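Local coordinates for DNA repair protein RAD7 (Saccharomyces cerevisiae, PDB 5ZB2) that takes part in global genome nucleotide excision repair, helping to remove DNA damage from nontranscribing DNA, and carries leucine-rich repeats and interacts with ELC1, at residues F137-N140 against E141-E145; D277-T280 against T281-S285; I313-L317 against N318-D322. All coordinates share one frame; numbering follows the deposited sequence.

Interaction 1: residues F137-N140 against E141-E145; sequences FLIN and EDTWE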
ATOM      1  N   PHE A 137     -13.173  -3.607 -13.691  1.00 31.23           N
ATOM      2  CA  PHE A 137     -13.195  -4.923 -14.326  1.00 33.80           C
ATOM      3  C   PHE A 137     -12.389  -5.972 -13.562  1.00 31.97           C
ATOM      4  O   PHE A 137     -12.458  -7.152 -13.921  1.00 31.88           O
ATOM      5  CB  PHE A 137     -12.688  -4.829 -15.771  1.00 32.57           C
ATOM      6  CG  PHE A 137     -11.223  -4.495 -15.900  1.00 32.73           C
ATOM      7  CD1 PHE A 137     -10.802  -3.175 -15.952  1.00 32.19           C
ATOM      8  CD2 PHE A 137     -10.272  -5.499 -16.004  1.00 33.24           C
ATOM      9  CE1 PHE A 137      -9.462  -2.861 -16.085  1.00 34.78           C
ATOM     10  CE2 PHE A 137      -8.923  -5.191 -16.140  1.00 34.71           C
ATOM     11  CZ  PHE A 137      -8.522  -3.870 -16.181  1.00 33.95           C
ATOM     12  N   LEU A 138     -11.642  -5.593 -12.523  1.00 32.61           N
ATOM     13  CA  LEU A 138     -10.886  -6.590 -11.767  1.00 34.53           C
ATOM     14  C   LEU A 138     -11.761  -7.357 -10.776  1.00 34.83           C
ATOM     15  O   LEU A 138     -11.442  -8.500 -10.433  1.00 34.21           O
ATOM     16  CB  LEU A 138      -9.732  -5.924 -11.013  1.00 34.06           C
ATOM     17  CG  LEU A 138      -8.585  -5.312 -11.825  1.00 37.02           C
ATOM     18  CD1 LEU A 138      -7.630  -4.552 -10.913  1.00 31.59           C
ATOM     19  CD2 LEU A 138      -7.820  -6.371 -12.597  1.00 35.49           C
ATOM     20  N   ILE A 139     -12.862  -6.762 -10.320  1.00 33.38           N
ATOM     21  CA  ILE A 139     -13.643  -7.330  -9.223  1.00 34.89           C
ATOM     22  C   ILE A 139     -14.440  -8.527  -9.733  1.00 33.83           C
ATOM     23  O   ILE A 139     -15.241  -8.404 -10.668  1.00 32.95           O
ATOM     24  CB  ILE A 139     -14.579  -6.273  -8.618  1.00 34.60           C
ATOM     25  CG1 ILE A 139     -13.836  -4.958  -8.326  1.00 33.08           C
ATOM     26  CG2 ILE A 139     -15.239  -6.812  -7.356  1.00 35.76           C
ATOM     27  CD1 ILE A 139     -12.741  -5.056  -7.276  1.00 34.96           C
ATOM     28  N   ASN A 140     -14.241  -9.686  -9.110  1.00 35.02           N
ATOM     29  CA  ASN A 140     -15.012 -10.873  -9.453  1.00 38.07           C
ATOM     30  C   ASN A 140     -16.257 -10.973  -8.572  1.00 37.26           C
ATOM     31  O   ASN A 140     -16.414 -10.253  -7.582  1.00 34.09           O
ATOM     32  CB  ASN A 140     -14.158 -12.139  -9.330  1.00 37.87           C
ATOM     33  CG  ASN A 140     -13.697 -12.413  -7.911  1.00 40.14           C
ATOM     34  OD1 ASN A 140     -14.261 -11.902  -6.945  1.00 40.93           O
ATOM     35  ND2 ASN A 140     -12.663 -13.235  -7.779  1.00 42.99           N
ATOM     36  N   GLU A 141     -17.152 -11.891  -8.950  1.00 39.67           N
ATOM     37  CA  GLU A 141     -18.467 -11.952  -8.315  1.00 40.84           C
ATOM     38  C   GLU A 141     -18.351 -12.182  -6.816  1.00 41.66           C
ATOM     39  O   GLU A 141     -19.125 -11.620  -6.033  1.00 41.56           O
ATOM     40  CB  GLU A 141     -19.319 -13.045  -8.963  1.00 41.84           C
ATOM     41  CG  GLU A 141     -18.684 -14.431  -8.996  1.00 47.31           C
ATOM     42  CD  GLU A 141     -19.654 -15.503  -9.486  1.00 51.44           C
ATOM     43  OE1 GLU A 141     -19.567 -16.655  -9.013  1.00 55.40           O
ATOM     44  OE2 GLU A 141     -20.514 -15.193 -10.340  1.00 48.39           O
ATOM     45  N   ASP A 142     -17.384 -12.998  -6.394  1.00 44.14           N
ATOM     46  CA  ASP A 142     -17.245 -13.298  -4.976  1.00 45.67           C
ATOM     47  C   ASP A 142     -16.798 -12.078  -4.186  1.00 43.46           C
ATOM     48  O   ASP A 142     -17.205 -11.908  -3.031  1.00 44.71           O
ATOM     49  CB  ASP A 142     -16.267 -14.455  -4.793  1.00 48.85           C
ATOM     50  CG  ASP A 142     -16.761 -15.731  -5.442  1.00 53.94           C
ATOM     51  OD1 ASP A 142     -17.502 -16.486  -4.776  1.00 56.96           O
ATOM     52  OD2 ASP A 142     -16.421 -15.969  -6.621  1.00 51.45           O
ATOM     53  N   THR A 143     -15.983 -11.211  -4.786  1.00 39.32           N
ATOM     54  CA  THR A 143     -15.619  -9.972  -4.108  1.00 38.75           C
ATOM     55  C   THR A 143     -16.816  -9.039  -3.997  1.00 38.51           C
ATOM     56  O   THR A 143     -17.019  -8.408  -2.952  1.00 39.63           O
ATOM     57  CB  THR A 143     -14.469  -9.285  -4.842  1.00 38.49           C
ATOM     58  OG1 THR A 143     -13.351 -10.175  -4.904  1.00 38.38           O
ATOM     59  CG2 THR A 143     -14.053  -8.012  -4.117  1.00 39.16           C
ATOM     60  N   TRP A 144     -17.626  -8.943  -5.057  1.00 37.28           N
ATOM     61  CA  TRP A 144     -18.836  -8.129  -4.985  1.00 38.35           C
ATOM     62  C   TRP A 144     -19.692  -8.535  -3.794  1.00 37.51           C
ATOM     63  O   TRP A 144     -20.184  -7.682  -3.048  1.00 36.80           O
ATOM     64  CB  TRP A 144     -19.638  -8.244  -6.286  1.00 36.99           C
ATOM     65  CG  TRP A 144     -19.017  -7.520  -7.445  1.00 37.35           C
ATOM     66  CD1 TRP A 144     -18.663  -8.054  -8.653  1.00 35.79           C
ATOM     67  CD2 TRP A 144     -18.672  -6.130  -7.505  1.00 35.98           C
ATOM     68  NE1 TRP A 144     -18.123  -7.081  -9.458  1.00 35.36           N
ATOM     69  CE2 TRP A 144     -18.117  -5.892  -8.777  1.00 34.83           C
ATOM     70  CE3 TRP A 144     -18.780  -5.066  -6.604  1.00 35.39           C
ATOM     71  CZ2 TRP A 144     -17.670  -4.637  -9.171  1.00 35.23           C
ATOM     72  CZ3 TRP A 144     -18.334  -3.814  -7.000  1.00 36.34           C
ATOM     73  CH2 TRP A 144     -17.785  -3.613  -8.271  1.00 35.63           C
ATOM     74  N   GLU A 145     -19.875  -9.843  -3.597  1.00 40.25           N
ATOM     75  CA  GLU A 145     -20.666 -10.320  -2.466  1.00 43.08           C
ATOM     76  C   GLU A 145     -20.102  -9.810  -1.145  1.00 41.61           C
ATOM     77  O   GLU A 145     -20.842  -9.291  -0.303  1.00 40.41           O
ATOM     78  CB  GLU A 145     -20.729 -11.848  -2.469  1.00 47.58           C
ATOM     79  CG  GLU A 145     -21.548 -12.414  -1.312  1.00 55.71           C
ATOM     80  CD  GLU A 145     -21.829 -13.902  -1.441  1.00 63.53           C
ATOM     81  OE1 GLU A 145     -21.278 -14.547  -2.360  1.00 64.63           O
ATOM     82  OE2 GLU A 145     -22.605 -14.428  -0.615  1.00 78.16           O
TER
HETATM   83  O   HOH W   1     -16.155  -6.258 -11.875  1.00 32.47           O
HETATM   84  O   HOH W   2     -11.977  -9.717  -7.127  1.00 36.35           O
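Ile139 sets its CG2 methyl over one face of the Trp144 indole, while the next residue, Asn140, is the N-cap of helix 141-150, a convex-side helix of the leucine-rich-repeat solenoid. The two apolar side chains cross at about a right angle. CG2 of Ile139 stands 3.4 Å from the centroid of the five-membered ring of Trp144, 15° off its normal, a CH-pi contact. With CG2 anti to the backbone N (CG1 at chi1 -48°), the branched isoleucine can spread over the indole, its CB coming 3.5 Å from CZ2 of Trp144. Were Trp144 replaced by an alanine, Ile139 CG2 would probably lose its aromatic platform and a gap would open beside Leu118 and Phe166, whose ring meets the indole edge-to-face.

Asn140 and Thr143 also cross at about a right angle. Asparagine suits the cap because its short amide turns back to the first turn of the helix, where OD1 accepts from Thr143 N at 2.8 Å, nearly in line with its own C=O bond. The Thr143 hydroxyl has a second partner in His115. Water joins the loop to the helix twice, once between Ile139 O and Trp144 NE1, once between Asn140 N and Thr143 OG1. That OG1 donates to Asn140 OD1 at 2.8 Å from above the carbonyl plane, 40° out of it.

Interaction 2: residues D277-T280 against T281-S285; sequences DQIT and TDSLS
Thr280 meets Ser283 through its hydroxyl: OG1 of Thr280 accepts from Ser283 N at 3.2 Å, and the N-H points almost straight at it, at 166°. Chi1 of 69° sets OG1 between the backbone N and the carbonyl carbon of Thr280, where it can meet the N-H of the first turn, and its methyl CG2 lies on the other branch, beside the backbone N. Threonine suits the place because its hydroxyl, held close to the main chain, can accept from an N-H that has no carbonyl of a preceding turn to bond to. This is an N-cap, at the start of helix 281-290 on the convex side of the leucine-rich-repeat solenoid. Asp251 completes the polar cluster, one carboxylate oxygen bonded to Thr280 OG1 and the other to Ser283 OG, tying the cap to the start of helix 251-261.

Ile279, just before the cap, presents CG2 to the helix. This methyl lies 3.7 Å from Ser283 OG and 3.8 Å from Leu284 CG, the isoleucine and leucine side chains crossing at about a right angle. Ile254 of helix 251-261 packs against Ile279, Ser283 and Leu284, an apolar setting that suits the isoleucine and the leucine. Thr281 OG1 makes a weak hydrogen bond with Gly308 N. Its carbonyl O accepts from both Ser285 N and, at 3.0 Å, Ser285 OG, the two reaching it from opposite faces of the carbonyl plane.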
ATOM      1  N   ASP A 277     -36.670   2.340 -30.746  1.00 49.48           N
ATOM      2  CA  ASP A 277     -37.252   2.502 -32.072  1.00 49.35           C
ATOM      3  C   ASP A 277     -38.671   1.953 -32.188  1.00 48.96           C
ATOM      4  O   ASP A 277     -39.257   2.037 -33.274  1.00 48.43           O
ATOM      5  CB  ASP A 277     -36.362   1.825 -33.120  1.00 53.32           C
ATOM      6  CG  ASP A 277     -36.442   0.313 -33.064  1.00 56.23           C
ATOM      7  OD1 ASP A 277     -36.536  -0.240 -31.950  1.00 58.12           O
ATOM      8  OD2 ASP A 277     -36.419  -0.324 -34.138  1.00 63.84           O
ATOM      9  N   GLN A 278     -39.240   1.387 -31.121  1.00 48.33           N
ATOM     10  CA  GLN A 278     -40.618   0.907 -31.158  1.00 46.51           C
ATOM     11  C   GLN A 278     -41.602   1.848 -30.472  1.00 43.45           C
ATOM     12  O   GLN A 278     -42.811   1.699 -30.669  1.00 41.28           O
ATOM     13  CB  GLN A 278     -40.714  -0.486 -30.524  1.00 47.17           C
ATOM     14  CG  GLN A 278     -40.049  -1.578 -31.355  1.00 50.44           C
ATOM     15  CD  GLN A 278     -40.400  -2.976 -30.885  1.00 53.74           C
ATOM     16  OE1 GLN A 278     -41.421  -3.538 -31.282  1.00 56.20           O
ATOM     17  NE2 GLN A 278     -39.551  -3.548 -30.040  1.00 65.79           N
ATOM     18  N   ILE A 279     -41.116   2.817 -29.695  1.00 43.47           N
ATOM     19  CA  ILE A 279     -41.991   3.790 -29.055  1.00 40.98           C
ATOM     20  C   ILE A 279     -42.466   4.804 -30.088  1.00 42.15           C
ATOM     21  O   ILE A 279     -41.661   5.374 -30.840  1.00 41.02           O
ATOM     22  CB  ILE A 279     -41.259   4.470 -27.888  1.00 41.80           C
ATOM     23  CG1 ILE A 279     -40.916   3.418 -26.824  1.00 43.65           C
ATOM     24  CG2 ILE A 279     -42.105   5.603 -27.309  1.00 41.78           C
ATOM     25  CD1 ILE A 279     -40.235   3.965 -25.581  1.00 44.54           C
ATOM     26  N   THR A 280     -43.774   5.047 -30.120  1.00 37.98           N
ATOM     27  CA  THR A 280     -44.385   5.893 -31.135  1.00 38.57           C
ATOM     28  C   THR A 280     -44.586   7.316 -30.626  1.00 37.57           C
ATOM     29  O   THR A 280     -44.582   7.587 -29.423  1.00 36.39           O
ATOM     30  CB  THR A 280     -45.736   5.325 -31.581  1.00 38.55           C
ATOM     31  OG1 THR A 280     -46.677   5.437 -30.506  1.00 35.67           O
ATOM     32  CG2 THR A 280     -45.601   3.865 -31.992  1.00 40.35           C
ATOM     33  N   THR A 281     -44.773   8.229 -31.580  1.00 37.52           N
ATOM     34  CA  THR A 281     -45.122   9.605 -31.247  1.00 39.06           C
ATOM     35  C   THR A 281     -46.426   9.663 -30.462  1.00 38.97           C
ATOM     36  O   THR A 281     -46.578  10.485 -29.550  1.00 36.22           O
ATOM     37  CB  THR A 281     -45.242  10.425 -32.531  1.00 38.82           C
ATOM     38  OG1 THR A 281     -44.045  10.272 -33.303  1.00 44.35           O
ATOM     39  CG2 THR A 281     -45.472  11.899 -32.220  1.00 40.31           C
ATOM     40  N   ASP A 282     -47.378   8.797 -30.808  1.00 37.97           N
ATOM     41  CA  ASP A 282     -48.698   8.840 -30.190  1.00 38.97           C
ATOM     42  C   ASP A 282     -48.626   8.544 -28.698  1.00 37.11           C
ATOM     43  O   ASP A 282     -49.212   9.267 -27.882  1.00 34.45           O
ATOM     44  CB  ASP A 282     -49.620   7.845 -30.896  1.00 39.50           C
ATOM     45  CG  ASP A 282     -49.797   8.161 -32.369  1.00 47.18           C
ATOM     46  OD1 ASP A 282     -49.901   9.359 -32.708  1.00 44.72           O
ATOM     47  OD2 ASP A 282     -49.826   7.217 -33.187  1.00 53.29           O
ATOM     48  N   SER A 283     -47.915   7.480 -28.316  1.00 36.04           N
ATOM     49  CA  SER A 283     -47.891   7.090 -26.909  1.00 36.42           C
ATOM     50  C   SER A 283     -47.282   8.186 -26.041  1.00 35.13           C
ATOM     51  O   SER A 283     -47.802   8.488 -24.961  1.00 31.00           O
ATOM     52  CB  SER A 283     -47.131   5.776 -26.734  1.00 35.06           C
ATOM     53  OG  SER A 283     -45.742   5.941 -26.961  1.00 37.39           O
ATOM     54  N   LEU A 284     -46.191   8.806 -26.501  1.00 36.59           N
ATOM     55  CA  LEU A 284     -45.536   9.830 -25.693  1.00 37.18           C
ATOM     56  C   LEU A 284     -46.366  11.106 -25.636  1.00 36.65           C
ATOM     57  O   LEU A 284     -46.417  11.770 -24.593  1.00 35.80           O
ATOM     58  CB  LEU A 284     -44.137  10.125 -26.232  1.00 38.77           C
ATOM     59  CG  LEU A 284     -43.080   9.031 -26.011  1.00 42.07           C
ATOM     60  CD1 LEU A 284     -41.726   9.508 -26.491  1.00 42.19           C
ATOM     61  CD2 LEU A 284     -42.981   8.595 -24.550  1.00 38.78           C
ATOM     62  N   SER A 285     -47.026  11.468 -26.739  1.00 33.69           N
ATOM     63  CA  SER A 285     -47.954  12.592 -26.693  1.00 37.69           C
ATOM     64  C   SER A 285     -49.059  12.323 -25.682  1.00 36.35           C
ATOM     65  O   SER A 285     -49.385  13.178 -24.852  1.00 36.65           O
ATOM     66  CB  SER A 285     -48.550  12.851 -28.077  1.00 40.26           C
ATOM     67  OG  SER A 285     -47.562  13.296 -28.986  1.00 52.37           O
TER

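Interaction 3: residues I313-L317 against N318-D322; sequences IELLL and NGARD
Asn318 turns its side chain back along the helix to Glu314, one turn earlier. Its CB lies 3.2 Å from Glu314 O, already close to the carbonyl that the amide will reach. Chi1 of -78° places CG anti to the carbonyl carbon of Asn318, beside its backbone N, and CG passes that same Glu314 O. At the tip ND2 donates to Glu314 O at 2.7 Å; the carbonyl is met in its own plane, on a lone pair, and it lies only 10° out of the amide plane of Asn318. The same nitrogen makes a weak bond of 3.1 Å to Glu314 OE1. The two side chains lie side by side and point the same way, and the glutamate bends at chi2 to bring its carboxylate round, with its plane 36° from that of the amide. Asparagine fits because its short amide can bond to the main chain of the final turns.

Those turns are widened into a pi-type turn. Arg321 N donates to Leu316 O, five residues back, at 3.2 Å, whereas Asn318 N holds Leu315 O only by a weak bond. Gly319 has a positive phi, where any side chain would collide with the carbonyl O of Asn318, so glycine suits the place. Beyond it Ala320 tucks its methyl 3.7 Å from Leu315 CD1, a small residue at a close approach. Leu317 and Arg321 run alongside each other, CD1 to NH2 3.5 Å, and NH2 goes on to bond with Ala342 O.

Helix 309-320 follows strand 298-300, and this end of it leads on to strand 326-328; Glu314 and Leu315 pack on Phe288 of helix 281-290, and Leu315 also reaches Phe301 just after strand 298-300.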
ATOM      1  N   ILE A 313     -43.886  18.746 -28.826  1.00 43.69           N
ATOM      2  CA  ILE A 313     -44.758  19.871 -28.498  1.00 44.15           C
ATOM      3  C   ILE A 313     -45.461  19.619 -27.171  1.00 44.39           C
ATOM      4  O   ILE A 313     -45.477  20.480 -26.284  1.00 45.66           O
ATOM      5  CB  ILE A 313     -45.765  20.121 -29.637  1.00 46.22           C
ATOM      6  CG1 ILE A 313     -45.021  20.564 -30.902  1.00 47.55           C
ATOM      7  CG2 ILE A 313     -46.802  21.171 -29.231  1.00 48.00           C
ATOM      8  CD1 ILE A 313     -45.909  20.741 -32.121  1.00 49.72           C
ATOM      9  N   GLU A 314     -46.055  18.433 -27.014  1.00 44.41           N
ATOM     10  CA  GLU A 314     -46.725  18.108 -25.758  1.00 45.02           C
ATOM     11  C   GLU A 314     -45.753  18.179 -24.585  1.00 44.76           C
ATOM     12  O   GLU A 314     -46.128  18.604 -23.486  1.00 46.01           O
ATOM     13  CB  GLU A 314     -47.363  16.722 -25.842  1.00 43.89           C
ATOM     14  CG  GLU A 314     -48.548  16.619 -26.803  1.00 46.85           C
ATOM     15  CD  GLU A 314     -49.758  17.430 -26.353  1.00 52.77           C
ATOM     16  OE1 GLU A 314     -49.773  17.908 -25.199  1.00 52.11           O
ATOM     17  OE2 GLU A 314     -50.698  17.590 -27.160  1.00 67.35           O
ATOM     18  N   LEU A 315     -44.500  17.768 -24.799  1.00 41.86           N
ATOM     19  CA  LEU A 315     -43.495  17.869 -23.745  1.00 42.30           C
ATOM     20  C   LEU A 315     -43.291  19.320 -23.323  1.00 43.94           C
ATOM     21  O   LEU A 315     -43.349  19.649 -22.132  1.00 44.49           O
ATOM     22  CB  LEU A 315     -42.173  17.256 -24.218  1.00 41.66           C
ATOM     23  CG  LEU A 315     -40.959  17.443 -23.298  1.00 41.68           C
ATOM     24  CD1 LEU A 315     -41.158  16.729 -21.971  1.00 42.25           C
ATOM     25  CD2 LEU A 315     -39.685  16.958 -23.977  1.00 43.72           C
ATOM     26  N   LEU A 316     -43.050  20.205 -24.292  1.00 43.49           N
ATOM     27  CA  LEU A 316     -42.756  21.600 -23.976  1.00 46.47           C
ATOM     28  C   LEU A 316     -43.961  22.304 -23.360  1.00 49.22           C
ATOM     29  O   LEU A 316     -43.817  23.058 -22.391  1.00 51.23           O
ATOM     30  CB  LEU A 316     -42.302  22.332 -25.237  1.00 48.97           C
ATOM     31  CG  LEU A 316     -41.050  21.774 -25.918  1.00 46.09           C
ATOM     32  CD1 LEU A 316     -40.898  22.379 -27.296  1.00 47.43           C
ATOM     33  CD2 LEU A 316     -39.809  22.036 -25.079  1.00 47.97           C
ATOM     34  N   LEU A 317     -45.155  22.075 -23.905  1.00 46.58           N
ATOM     35  CA  LEU A 317     -46.344  22.787 -23.452  1.00 48.90           C
ATOM     36  C   LEU A 317     -46.884  22.288 -22.117  1.00 49.36           C
ATOM     37  O   LEU A 317     -47.788  22.921 -21.564  1.00 52.32           O
ATOM     38  CB  LEU A 317     -47.444  22.692 -24.512  1.00 49.58           C
ATOM     39  CG  LEU A 317     -47.419  23.772 -25.600  1.00 55.33           C
ATOM     40  CD1 LEU A 317     -46.051  23.869 -26.253  1.00 56.67           C
ATOM     41  CD2 LEU A 317     -48.487  23.497 -26.650  1.00 55.87           C
ATOM     42  N   ASN A 318     -46.368  21.183 -21.582  1.00 48.23           N
ATOM     43  CA  ASN A 318     -46.852  20.629 -20.321  1.00 48.82           C
ATOM     44  C   ASN A 318     -45.834  20.805 -19.196  1.00 51.93           C
ATOM     45  O   ASN A 318     -45.692  19.944 -18.325  1.00 57.87           O
ATOM     46  CB  ASN A 318     -47.230  19.159 -20.489  1.00 48.93           C
ATOM     47  CG  ASN A 318     -48.585  18.979 -21.164  1.00 49.51           C
ATOM     48  OD1 ASN A 318     -49.618  18.917 -20.498  1.00 52.42           O
ATOM     49  ND2 ASN A 318     -48.584  18.903 -22.490  1.00 47.51           N
ATOM     50  N   GLY A 319     -45.108  21.930 -19.205  1.00 50.76           N
ATOM     51  CA  GLY A 319     -44.261  22.342 -18.103  1.00 52.37           C
ATOM     52  C   GLY A 319     -42.775  22.329 -18.414  1.00 54.01           C
ATOM     53  O   GLY A 319     -42.037  23.178 -17.897  1.00 55.62           O
ATOM     54  N   ALA A 320     -42.320  21.392 -19.247  1.00 51.44           N
ATOM     55  CA  ALA A 320     -40.888  21.212 -19.450  1.00 50.10           C
ATOM     56  C   ALA A 320     -40.235  22.416 -20.117  1.00 50.67           C
ATOM     57  O   ALA A 320     -39.024  22.609 -19.964  1.00 49.17           O
ATOM     58  CB  ALA A 320     -40.634  19.956 -20.283  1.00 47.64           C
ATOM     59  N   ARG A 321     -41.005  23.225 -20.847  1.00 51.22           N
ATOM     60  CA  ARG A 321     -40.433  24.353 -21.575  1.00 54.16           C
ATOM     61  C   ARG A 321     -39.620  25.262 -20.660  1.00 54.09           C
ATOM     62  O   ARG A 321     -38.546  25.738 -21.040  1.00 53.88           O
ATOM     63  CB  ARG A 321     -41.556  25.143 -22.256  1.00 58.10           C
ATOM     64  CG  ARG A 321     -41.186  26.564 -22.679  1.00 62.72           C
ATOM     65  CD  ARG A 321     -42.399  27.320 -23.185  1.00 67.11           C
ATOM     66  NE  ARG A 321     -42.830  26.857 -24.499  1.00 77.57           N
ATOM     67  CZ  ARG A 321     -43.884  27.335 -25.152  1.00 84.95           C
ATOM     68  NH1 ARG A 321     -44.628  28.293 -24.613  1.00110.58           N
ATOM     69  NH2 ARG A 321     -44.198  26.855 -26.347  1.00 74.71           N
ATOM     70  N   ASP A 322     -40.119  25.516 -19.454  1.00 54.00           N
ATOM     71  CA  ASP A 322     -39.524  26.501 -18.564  1.00 55.57           C
ATOM     72  C   ASP A 322     -38.400  25.942 -17.702  1.00 55.23           C
ATOM     73  O   ASP A 322     -37.684  26.724 -17.066  1.00 56.36           O
ATOM     74  CB  ASP A 322     -40.606  27.099 -17.661  1.00 61.17           C
ATOM     75  CG  ASP A 322     -41.697  27.796 -18.449  1.00 67.08           C
ATOM     76  OD1 ASP A 322     -41.364  28.528 -19.408  1.00 62.25           O
ATOM     77  OD2 ASP A 322     -42.888  27.604 -18.118  1.00 66.12           O
TER

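Along the chain the three contacts come in series, none nested in or crossing another, and each is local, closing no long loop. Interaction 1 joins the loop after strand 130-134 to helix 141-150. Much later, interaction 2 does the same for the loop after strand 270-272 and helix 281-290, so both mark helix starts. Interaction 3 instead lies at the far end of the next helix, 309-320, ahead of strand 326-328. Interactions 1 and 3 have centres about 44 Å apart, on opposite sides of the chain's centre, whereas interactions 2 and 3 touch: Ser285 CB packs 4.0 Å from Glu314 CG, joining adjacent helices of the solenoid.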